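Local structure of oligopeptide ABC transporter, periplasmic oligopeptide-binding protein, putative (5IPW) at residues A[351-354]-A[355-359]; A[342-345]-A[346-349]; A[580-584]-A[585-589]; A[548-551]-A[552-556]. The protein probably binds oligopeptides in the periplasm and delivers them to an ABC transporter for uptake, as relatives in solute-binding protein family 5 do. All coordinates share one frame; numbering follows the deposited sequence.

How the contacts relate
All four contacts are local and come in series along the chain, so none nests in or crosses another. Contact 2 comes first: leaving strand 340-343, it turns the chain at residues 344-347 toward helix 350-357. Contact 1 follows on that helix and ends where helix 359-367 starts; the two contact centres are about 8 Å apart. Much later, contact 4 opens helix 550-564, and contact 3 closes the next helix, 568-584, before strand 589-591. Val551 of contact 4 packs on Ile581 and Trp587 of contact 3. Because strand 589-591 lies next to strand 340-343, contact 3 returns to the sheet edge beside contact 2.

Contact 1 (A[351-354]-A[355-359]); sequences VLRK and VFNDV
With CG beside the backbone N in both residues (chi1 -84° in Leu352, -76° in Phe356), the side chains of Leu352 and Phe356 lie alongside each other, one helical turn apart and pointing the same way. The CD2 branch of Leu352 meets the outer end of the ring, 3.8 Å from Phe356 CE1 and equally near CZ, while the carbonyl carbon of Leu352 sits over one ring face, displaced toward the rim. The backbones of the same two residues are joined by the bond from Phe356 N to Leu352 O, 2.8 Å. Phe441 meets the Phe356 ring edge to face, so an alanine in place of Phe356 would probably open a gap between Leu352 and Phe441 and set the leucine branch free to turn.

On another side of the helix Asn357 folds its amide back over the preceding turn. ND2 reaches Arg353 O at 2.8 Å in an almost straight bond (172°) that runs within the amide plane but comes down from above the carbonyl plane. Asn357 N also gives its hydrogen to Arg353 O, at 2.9 Å, so two donors of one residue grip a single oxygen. ND2 has a second acceptor in Tyr345 O, which helps to fix the amide's rotation. Alongside it, Arg353 CG passes 3.4 Å from Asn357 ND2, and the arginine continues to His347 O through NE.

Asp358, the N-cap of helix 359-367, follows directly; the whole is a short amphipathic helix with an asparagine folded back on the i-4 carbonyl, leading straight into the next helix.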
loop_
_atom_site.group_PDB
_atom_site.type_symbol
_atom_site.label_atom_id
_atom_site.label_comp_id
_atom_site.label_asym_id
_atom_site.label_seq_id
_atom_site.Cartn_x
_atom_site.Cartn_y
_atom_site.Cartn_z
ATOM N N VAL A 351 -15.532 2.411 -36.901
ATOM C CA VAL A 351 -14.422 1.840 -37.657
ATOM C C VAL A 351 -13.213 1.655 -36.747
ATOM O O VAL A 351 -12.651 0.562 -36.674
ATOM C CB VAL A 351 -14.048 2.721 -38.875
ATOM C CG1 VAL A 351 -12.870 2.137 -39.641
ATOM C CG2 VAL A 351 -15.239 2.878 -39.806
ATOM N N LEU A 352 -12.815 2.727 -36.064
ATOM C CA LEU A 352 -11.748 2.661 -35.057
ATOM C C LEU A 352 -12.079 1.690 -33.919
ATOM O O LEU A 352 -11.225 0.924 -33.484
ATOM C CB LEU A 352 -11.454 4.045 -34.474
ATOM C CG LEU A 352 -10.506 4.956 -35.254
ATOM C CD1 LEU A 352 -10.524 6.357 -34.657
ATOM C CD2 LEU A 352 -9.095 4.405 -35.245
ATOM N N ARG A 353 -13.313 1.714 -33.435
ATOM C CA ARG A 353 -13.708 0.776 -32.393
ATOM C C ARG A 353 -13.312 -0.643 -32.785
ATOM O O ARG A 353 -12.698 -1.347 -31.993
ATOM C CB ARG A 353 -15.210 0.834 -32.117
ATOM C CG ARG A 353 -15.622 0.026 -30.895
ATOM C CD ARG A 353 -17.119 -0.180 -30.838
ATOM N NE ARG A 353 -17.811 1.101 -30.812
ATOM C CZ ARG A 353 -18.990 1.356 -31.378
ATOM N NH1 ARG A 353 -19.658 0.416 -32.044
ATOM N NH2 ARG A 353 -19.509 2.575 -31.276
ATOM N N LYS A 354 -13.670 -1.044 -34.007
ATOM C CA LYS A 354 -13.378 -2.388 -34.531
ATOM C C LYS A 354 -11.888 -2.716 -34.509
ATOM O O LYS A 354 -11.485 -3.753 -33.982
ATOM C CB LYS A 354 -13.912 -2.540 -35.961
ATOM C CG LYS A 354 -15.376 -2.954 -36.047
ATOM C CD LYS A 354 -15.558 -4.472 -36.047
ATOM C CE LYS A 354 -15.569 -5.062 -37.454
ATOM N NZ LYS A 354 -14.264 -4.920 -38.159
ATOM N N VAL A 355 -11.081 -1.827 -35.082
ATOM C CA VAL A 355 -9.624 -1.962 -35.049
ATOM C C VAL A 355 -9.102 -2.072 -33.611
ATOM O O VAL A 355 -8.251 -2.918 -33.319
ATOM C CB VAL A 355 -8.946 -0.768 -35.751
ATOM C CG1 VAL A 355 -7.450 -0.709 -35.449
ATOM C CG2 VAL A 355 -9.189 -0.835 -37.256
ATOM N N PHE A 356 -9.623 -1.221 -32.727
ATOM C CA PHE A 356 -9.188 -1.147 -31.317
ATOM C C PHE A 356 -9.510 -2.406 -30.492
ATOM O O PHE A 356 -8.712 -2.817 -29.653
ATOM C CB PHE A 356 -9.804 0.093 -30.636
ATOM C CG PHE A 356 -9.145 1.411 -30.998
ATOM C CD1 PHE A 356 -8.134 1.498 -31.950
ATOM C CD2 PHE A 356 -9.576 2.580 -30.396
ATOM C CE1 PHE A 356 -7.558 2.718 -32.266
ATOM C CE2 PHE A 356 -9.005 3.801 -30.711
ATOM C CZ PHE A 356 -7.994 3.868 -31.646
ATOM N N ASN A 357 -10.666 -3.014 -30.724
ATOM C CA ASN A 357 -11.046 -4.229 -29.997
ATOM C C ASN A 357 -10.429 -5.512 -30.546
ATOM O O ASN A 357 -10.625 -6.589 -29.982
ATOM C CB ASN A 357 -12.560 -4.377 -29.963
ATOM C CG ASN A 357 -13.207 -3.425 -28.985
ATOM O OD1 ASN A 357 -13.453 -3.781 -27.834
ATOM N ND2 ASN A 357 -13.473 -2.203 -29.432
ATOM N N ASP A 358 -9.702 -5.398 -31.651
ATOM C CA ASP A 358 -8.970 -6.522 -32.202
ATOM C C ASP A 358 -7.704 -6.703 -31.380
ATOM O O ASP A 358 -6.791 -5.882 -31.450
ATOM C CB ASP A 358 -8.631 -6.274 -33.675
ATOM C CG ASP A 358 -8.098 -7.516 -34.384
ATOM O OD1 ASP A 358 -7.860 -8.556 -33.725
ATOM O OD2 ASP A 358 -7.915 -7.443 -35.618
ATOM N N VAL A 359 -7.668 -7.784 -30.605
ATOM C CA VAL A 359 -6.521 -8.121 -29.754
ATOM C C VAL A 359 -5.197 -7.950 -30.496
ATOM O O VAL A 359 -4.226 -7.404 -29.960
ATOM C CB VAL A 359 -6.592 -9.587 -29.269
ATOM C CG1 VAL A 359 -5.434 -9.886 -28.324
ATOM C CG2 VAL A 359 -7.925 -9.881 -28.582
#

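Contact 2 (A[342-345]-A[346-349]); sequences SLNY and AHSD
Asn344 and His347 meet across a tight turn, CB of Asn344 lying obliquely to the imidazole, 3.8 Å from His347 CD2. The amide of Asn344 extends toward the residues ahead of it, its CG anti to the backbone N (chi1 -170°), and OD1 accepts a hydrogen from Ala346 N at 3.2 Å, the donor tilted from the carbonyl plane. This is an Asx turn, and it is laid inside a type I beta turn from Asn344 to His347, closed by His347 N to Asn344 O at 3.1 Å. Together they turn the chain out of strand 340-343. The other end of the amide is held as well, ND2 giving a hydrogen to Phe487 O. With an alanine in place of Asn344, Ala346 N and Phe487 O would probably lose this partner and the turn would be free to flex.

The His347 ring is held at two edges. ND1 receives a weak, in-plane bond from Asp349 N, 3.2 Å, and NE2 is bonded to Asp488 OD1, consistent with a proton on NE2. Tyr345 turns away from the following residues: its ring lies under Leu343 O, which sits over the centre of one face, and its OH accepts from Leu343 N at 3.2 Å while donating to Trp587 O. Asp349, N-cap of helix 350-357, caps Val351 N through OD1 and makes a salt bridge to Arg437 through OD2.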
loop_
_atom_site.group_PDB
_atom_site.type_symbol
_atom_site.label_atom_id
_atom_site.label_comp_id
_atom_site.label_asym_id
_atom_site.label_seq_id
_atom_site.Cartn_x
_atom_site.Cartn_y
_atom_site.Cartn_z
ATOM N N SER A 342 -4.433 2.864 -22.633
ATOM C CA SER A 342 -5.562 2.052 -23.050
ATOM C C SER A 342 -6.239 2.770 -24.213
ATOM O O SER A 342 -6.293 4.000 -24.254
ATOM C CB SER A 342 -6.532 1.786 -21.892
ATOM O OG SER A 342 -6.736 2.932 -21.095
ATOM N N LEU A 343 -6.700 1.994 -25.183
ATOM C CA LEU A 343 -7.432 2.541 -26.313
ATOM C C LEU A 343 -8.903 2.616 -25.939
ATOM O O LEU A 343 -9.356 1.921 -25.033
ATOM C CB LEU A 343 -7.237 1.661 -27.550
ATOM C CG LEU A 343 -5.789 1.349 -27.939
ATOM C CD1 LEU A 343 -5.765 0.226 -28.960
ATOM C CD2 LEU A 343 -5.074 2.587 -28.467
ATOM N N ASN A 344 -9.650 3.462 -26.637
ATOM C CA ASN A 344 -11.065 3.621 -26.349
ATOM C C ASN A 344 -11.857 2.481 -26.990
ATOM O O ASN A 344 -12.190 2.530 -28.168
ATOM C CB ASN A 344 -11.545 4.994 -26.836
ATOM C CG ASN A 344 -12.945 5.327 -26.361
ATOM O OD1 ASN A 344 -13.677 4.460 -25.881
ATOM N ND2 ASN A 344 -13.328 6.589 -26.500
ATOM N N TYR A 345 -12.164 1.455 -26.205
ATOM C CA TYR A 345 -12.829 0.251 -26.725
ATOM C C TYR A 345 -14.344 0.407 -26.818
ATOM O O TYR A 345 -15.052 -0.522 -27.223
ATOM C CB TYR A 345 -12.462 -0.960 -25.868
ATOM C CG TYR A 345 -10.977 -1.038 -25.618
ATOM C CD1 TYR A 345 -10.094 -1.256 -26.660
ATOM C CD2 TYR A 345 -10.456 -0.849 -24.347
ATOM C CE1 TYR A 345 -8.733 -1.307 -26.443
ATOM C CE2 TYR A 345 -9.092 -0.896 -24.116
ATOM C CZ TYR A 345 -8.237 -1.128 -25.167
ATOM O OH TYR A 345 -6.886 -1.172 -24.946
ATOM N N ALA A 346 -14.838 1.578 -26.417
ATOM C CA ALA A 346 -16.206 1.990 -26.702
ATOM C C ALA A 346 -16.218 3.211 -27.635
ATOM O O ALA A 346 -17.164 3.981 -27.629
ATOM C CB ALA A 346 -16.941 2.295 -25.406
ATOM N N HIS A 347 -15.180 3.357 -28.455
ATOM C CA HIS A 347 -15.046 4.509 -29.352
ATOM C C HIS A 347 -16.298 4.768 -30.178
ATOM O O HIS A 347 -16.896 3.836 -30.711
ATOM C CB HIS A 347 -13.878 4.311 -30.318
ATOM C CG HIS A 347 -13.240 5.590 -30.746
ATOM N ND1 HIS A 347 -13.886 6.511 -31.538
ATOM C CD2 HIS A 347 -12.019 6.111 -30.482
ATOM C CE1 HIS A 347 -13.088 7.543 -31.751
ATOM N NE2 HIS A 347 -11.949 7.326 -31.118
ATOM N N SER A 348 -16.671 6.039 -30.307
ATOM C CA SER A 348 -17.894 6.406 -31.021
ATOM C C SER A 348 -17.804 6.077 -32.511
ATOM O O SER A 348 -18.745 5.540 -33.093
ATOM C CB SER A 348 -18.205 7.883 -30.806
ATOM O OG SER A 348 -18.522 8.108 -29.442
ATOM N N ASP A 349 -16.679 6.434 -33.116
ATOM C CA ASP A 349 -16.291 5.966 -34.447
ATOM C C ASP A 349 -16.232 4.429 -34.549
ATOM O O ASP A 349 -15.297 3.794 -34.080
ATOM C CB ASP A 349 -14.940 6.586 -34.825
ATOM C CG ASP A 349 -14.488 6.215 -36.224
ATOM O OD1 ASP A 349 -14.999 5.221 -36.788
ATOM O OD2 ASP A 349 -13.605 6.919 -36.761
#

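Contact 3 (A[580-584]-A[585-589]); sequences KIHRE and NLWMI
Asn585 bends back over the last turn of helix 568-584 to reach Ile581. Its CB rests on the rim of one face of the Trp587 rings, 3.8 Å from Ile581 O. CG stands beside the backbone N (chi1 -50°), which carries the amide along the helix end rather than away from it; CG passes 3.8 Å from Glu584 C. At the tip ND2 gives a straight bond of 3.1 Å to Ile581 O, held in the amide plane, while OD1 packs against Val551. Asn585 N bonds to the same Ile581 O at 3.0 Å, so main chain and side chain of one residue share an acceptor at the C-terminal end of the helix. Asn585 is the first residue to leave helical geometry, and from here the chain runs to strand 589-591.

The Trp587 ring turns its edge to the helix. CE3 points to the face of His582 in a T-shaped stack with centroids of His582 and the Trp587 six-membered ring 5.5 Å apart and planes at 86°; CH2 lies 3.8 Å from Ile581 CG2. His582 NE2 bonds to Ile507 O, which holds the imidazole, and Met588 CE lies 3.8 Å from His582 CE1. Trp518 stacks on Trp587.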
loop_
_atom_site.group_PDB
_atom_site.type_symbol
_atom_site.label_atom_id
_atom_site.label_comp_id
_atom_site.label_asym_id
_atom_site.label_seq_id
_atom_site.Cartn_x
_atom_site.Cartn_y
_atom_site.Cartn_z
ATOM N N LYS A 580 -4.597 -13.927 -15.968
ATOM C CA LYS A 580 -4.635 -14.700 -17.209
ATOM C C LYS A 580 -5.427 -13.900 -18.227
ATOM O O LYS A 580 -4.932 -13.578 -19.300
ATOM C CB LYS A 580 -5.284 -16.082 -16.985
ATOM C CG LYS A 580 -5.379 -16.966 -18.227
ATOM C CD LYS A 580 -6.333 -18.136 -18.034
ATOM C CE LYS A 580 -6.677 -18.783 -19.367
ATOM N NZ LYS A 580 -7.579 -19.963 -19.232
ATOM N N ILE A 581 -6.655 -13.558 -17.862
ATOM C CA ILE A 581 -7.520 -12.758 -18.720
ATOM C C ILE A 581 -6.798 -11.498 -19.227
ATOM O O ILE A 581 -6.699 -11.277 -20.432
ATOM C CB ILE A 581 -8.830 -12.407 -17.989
ATOM C CG1 ILE A 581 -9.734 -13.649 -17.950
ATOM C CG2 ILE A 581 -9.520 -11.233 -18.667
ATOM C CD1 ILE A 581 -10.980 -13.525 -17.093
ATOM N N HIS A 582 -6.260 -10.699 -18.315
ATOM C CA HIS A 582 -5.489 -9.511 -18.698
ATOM C C HIS A 582 -4.269 -9.827 -19.564
ATOM O O HIS A 582 -3.677 -8.930 -20.168
ATOM C CB HIS A 582 -5.017 -8.748 -17.452
ATOM C CG HIS A 582 -6.033 -7.805 -16.886
ATOM N ND1 HIS A 582 -6.041 -6.458 -17.184
ATOM C CD2 HIS A 582 -7.067 -8.009 -16.035
ATOM C CE1 HIS A 582 -7.038 -5.876 -16.542
ATOM N NE2 HIS A 582 -7.675 -6.794 -15.838
ATOM N N ARG A 583 -3.869 -11.092 -19.588
ATOM C CA ARG A 583 -2.716 -11.538 -20.360
ATOM C C ARG A 583 -3.124 -11.787 -21.800
ATOM O O ARG A 583 -2.461 -11.345 -22.730
ATOM C CB ARG A 583 -2.186 -12.833 -19.754
ATOM C CG ARG A 583 -0.729 -13.131 -20.018
ATOM C CD ARG A 583 -0.234 -14.155 -19.009
ATOM N NE ARG A 583 -1.052 -15.374 -18.998
ATOM C CZ ARG A 583 -1.188 -16.208 -17.965
ATOM N NH1 ARG A 583 -0.573 -15.982 -16.808
ATOM N NH2 ARG A 583 -1.964 -17.279 -18.089
ATOM N N GLU A 584 -4.227 -12.509 -21.958
ATOM C CA GLU A 584 -4.759 -12.865 -23.266
ATOM C C GLU A 584 -5.330 -11.650 -24.014
ATOM O O GLU A 584 -5.194 -11.554 -25.234
ATOM C CB GLU A 584 -5.802 -13.979 -23.109
ATOM C CG GLU A 584 -5.155 -15.331 -22.822
ATOM C CD GLU A 584 -6.081 -16.337 -22.166
ATOM O OE1 GLU A 584 -5.654 -17.500 -22.012
ATOM O OE2 GLU A 584 -7.224 -15.984 -21.801
ATOM N N ASN A 585 -5.959 -10.736 -23.275
ATOM C CA ASN A 585 -6.366 -9.431 -23.802
ATOM C C ASN A 585 -5.413 -8.389 -23.250
ATOM O O ASN A 585 -5.077 -8.433 -22.081
ATOM C CB ASN A 585 -7.777 -9.087 -23.354
ATOM C CG ASN A 585 -8.769 -10.207 -23.617
ATOM O OD1 ASN A 585 -9.522 -10.158 -24.583
ATOM N ND2 ASN A 585 -8.780 -11.219 -22.753
ATOM N N LEU A 586 -4.969 -7.452 -24.069
ATOM C CA LEU A 586 -3.992 -6.467 -23.599
ATOM C C LEU A 586 -4.578 -5.061 -23.552
ATOM O O LEU A 586 -4.072 -4.139 -24.199
ATOM C CB LEU A 586 -2.723 -6.523 -24.458
ATOM C CG LEU A 586 -1.485 -7.138 -23.800
ATOM C CD1 LEU A 586 -1.786 -8.456 -23.112
ATOM C CD2 LEU A 586 -0.400 -7.327 -24.846
ATOM N N TRP A 587 -5.631 -4.904 -22.751
ATOM C CA TRP A 587 -6.348 -3.631 -22.649
ATOM C C TRP A 587 -5.478 -2.486 -22.159
ATOM O O TRP A 587 -5.693 -1.341 -22.538
ATOM C CB TRP A 587 -7.528 -3.768 -21.718
ATOM C CG TRP A 587 -8.553 -4.696 -22.211
ATOM C CD1 TRP A 587 -9.297 -4.576 -23.348
ATOM C CD2 TRP A 587 -8.980 -5.894 -21.572
ATOM N NE1 TRP A 587 -10.163 -5.633 -23.454
ATOM C CE2 TRP A 587 -9.992 -6.457 -22.374
ATOM C CE3 TRP A 587 -8.606 -6.547 -20.392
ATOM C CZ2 TRP A 587 -10.634 -7.646 -22.036
ATOM C CZ3 TRP A 587 -9.243 -7.724 -20.055
ATOM C CH2 TRP A 587 -10.246 -8.266 -20.875
ATOM N N MET A 588 -4.511 -2.793 -21.299
ATOM C CA MET A 588 -3.506 -1.807 -20.905
ATOM C C MET A 588 -2.175 -2.173 -21.528
ATOM O O MET A 588 -1.715 -3.306 -21.407
ATOM C CB MET A 588 -3.370 -1.739 -19.383
ATOM C CG MET A 588 -4.450 -0.914 -18.700
ATOM S SD MET A 588 -4.375 -0.976 -16.898
ATOM C CE MET A 588 -4.990 -2.635 -16.618
ATOM N N ILE A 589 -1.563 -1.210 -22.204
ATOM C CA ILE A 589 -0.252 -1.401 -22.804
ATOM C C ILE A 589 0.702 -0.432 -22.132
ATOM O O ILE A 589 0.700 0.764 -22.420
ATOM C CB ILE A 589 -0.271 -1.170 -24.333
ATOM C CG1 ILE A 589 -1.184 -2.198 -25.016
ATOM C CG2 ILE A 589 1.137 -1.263 -24.901
ATOM C CD1 ILE A 589 -1.466 -1.900 -26.473
#

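Contact 4 (A[548-551]-A[552-556]); sequences PPEV and VYRLV
Glu550 and Arg554, one turn apart, are joined by a salt bridge, Glu550 OE2 to Arg554 NH2, 2.6 Å. The carboxylate oxygen comes to the edge of the guanidinium in its plane, and the two flat groups are nearly coplanar, 22° apart. The glutamate starts with CG anti to the backbone N (chi1 -159°), and the bend at chi2 (60°) turns OE2 toward Arg554, whose own chain is bent at chi2 and chi3 and brings NH2 back to meet it. The same oxygen also lies at the edge of the Tyr553 ring, 3.6 Å from CD2.

From the opposite end of that ring comes Pro548: its CG lies 3.7 Å from Tyr553 CE1, the two side chains running about at right angles. Pro548 CB in turn touches Val552 CB at 4.0 Å. Beneath these side chains Val552 N bonds to Pro549 O, 3.2 Å, the donor well above the carbonyl plane, and Arg554 N makes a weak bond to Glu550 O.

Further out, second partners fix the groups. Tyr553 OH is bonded to Glu547 and its ring stacks on Tyr529, while Arg554 uses NH1 for Asp557, so the guanidinium bridges two acids.

Pro549 takes the N-cap position, and Glu550, in the first turn, brings a negative charge that would probably suit the positive end of the helix dipole. Pro548 and Pro549 thus lead into the first turn of helix 550-564, whose flank carries an i to i+4 salt bridge.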
loop_
_atom_site.group_PDB
_atom_site.type_symbol
_atom_site.label_atom_id
_atom_site.label_comp_id
_atom_site.label_asym_id
_atom_site.label_seq_id
_atom_site.Cartn_x
_atom_site.Cartn_y
_atom_site.Cartn_z
ATOM N N PRO A 548 -19.424 -4.692 -23.726
ATOM C CA PRO A 548 -18.051 -5.211 -23.616
ATOM C C PRO A 548 -17.932 -6.669 -24.039
ATOM O O PRO A 548 -18.933 -7.386 -24.022
ATOM C CB PRO A 548 -17.747 -5.106 -22.113
ATOM C CG PRO A 548 -19.079 -5.091 -21.449
ATOM C CD PRO A 548 -19.992 -4.375 -22.400
ATOM N N PRO A 549 -16.710 -7.111 -24.399
ATOM C CA PRO A 549 -16.401 -8.532 -24.559
ATOM C C PRO A 549 -16.854 -9.368 -23.355
ATOM O O PRO A 549 -16.976 -8.847 -22.249
ATOM C CB PRO A 549 -14.874 -8.550 -24.658
ATOM C CG PRO A 549 -14.503 -7.217 -25.197
ATOM C CD PRO A 549 -15.572 -6.251 -24.770
ATOM N N GLU A 550 -17.089 -10.656 -23.575
ATOM C CA GLU A 550 -17.566 -11.552 -22.515
ATOM C C GLU A 550 -16.495 -11.773 -21.439
ATOM O O GLU A 550 -16.797 -11.992 -20.265
ATOM C CB GLU A 550 -17.989 -12.896 -23.120
ATOM C CG GLU A 550 -18.938 -13.699 -22.244
ATOM C CD GLU A 550 -20.243 -12.969 -21.963
ATOM O OE1 GLU A 550 -20.742 -12.270 -22.869
ATOM O OE2 GLU A 550 -20.773 -13.089 -20.838
ATOM N N VAL A 551 -15.238 -11.704 -21.859
ATOM C CA VAL A 551 -14.108 -11.862 -20.961
ATOM C C VAL A 551 -14.045 -10.741 -19.900
ATOM O O VAL A 551 -13.501 -10.945 -18.810
ATOM C CB VAL A 551 -12.801 -11.970 -21.780
ATOM C CG1 VAL A 551 -12.409 -10.630 -22.384
ATOM C CG2 VAL A 551 -11.682 -12.557 -20.939
ATOM N N VAL A 552 -14.607 -9.572 -20.214
ATOM C CA VAL A 552 -14.741 -8.485 -19.237
ATOM C C VAL A 552 -15.781 -8.834 -18.174
ATOM O O VAL A 552 -15.527 -8.677 -16.982
ATOM C CB VAL A 552 -15.113 -7.148 -19.918
ATOM C CG1 VAL A 552 -15.453 -6.076 -18.893
ATOM C CG2 VAL A 552 -13.974 -6.663 -20.803
ATOM N N TYR A 553 -16.950 -9.307 -18.598
ATOM C CA TYR A 553 -17.982 -9.743 -17.652
ATOM C C TYR A 553 -17.459 -10.828 -16.716
ATOM O O TYR A 553 -17.981 -11.009 -15.613
ATOM C CB TYR A 553 -19.216 -10.280 -18.383
ATOM C CG TYR A 553 -20.126 -9.248 -19.028
ATOM C CD1 TYR A 553 -20.286 -7.969 -18.489
ATOM C CD2 TYR A 553 -20.874 -9.574 -20.158
ATOM C CE1 TYR A 553 -21.134 -7.045 -19.077
ATOM C CE2 TYR A 553 -21.725 -8.656 -20.749
ATOM C CZ TYR A 553 -21.853 -7.393 -20.205
ATOM O OH TYR A 553 -22.698 -6.478 -20.785
ATOM N N ARG A 554 -16.444 -11.557 -17.175
ATOM C CA ARG A 554 -15.825 -12.622 -16.393
ATOM C C ARG A 554 -14.978 -12.050 -15.256
ATOM O O ARG A 554 -15.072 -12.508 -14.113
ATOM C CB ARG A 554 -14.977 -13.528 -17.307
ATOM C CG ARG A 554 -15.159 -15.024 -17.072
ATOM C CD ARG A 554 -16.625 -15.435 -16.966
ATOM N NE ARG A 554 -17.488 -14.707 -17.902
ATOM C CZ ARG A 554 -18.802 -14.527 -17.753
ATOM N NH1 ARG A 554 -19.449 -15.018 -16.699
ATOM N NH2 ARG A 554 -19.480 -13.844 -18.667
ATOM N N LEU A 555 -14.158 -11.048 -15.574
ATOM C CA LEU A 555 -13.358 -10.344 -14.561
ATOM C C LEU A 555 -14.206 -9.808 -13.411
ATOM O O LEU A 555 -13.746 -9.759 -12.273
ATOM C CB LEU A 555 -12.569 -9.191 -15.185
ATOM C CG LEU A 555 -11.274 -9.563 -15.897
ATOM C CD1 LEU A 555 -10.736 -8.366 -16.662
ATOM C CD2 LEU A 555 -10.227 -10.074 -14.919
ATOM N N VAL A 556 -15.440 -9.406 -13.704
ATOM C CA VAL A 556 -16.359 -8.967 -12.659
ATOM C C VAL A 556 -16.664 -10.143 -11.745
ATOM O O VAL A 556 -16.536 -10.032 -10.529
ATOM C CB VAL A 556 -17.676 -8.406 -13.234
ATOM C CG1 VAL A 556 -18.654 -8.061 -12.121
ATOM C CG2 VAL A 556 -17.409 -7.176 -14.092
#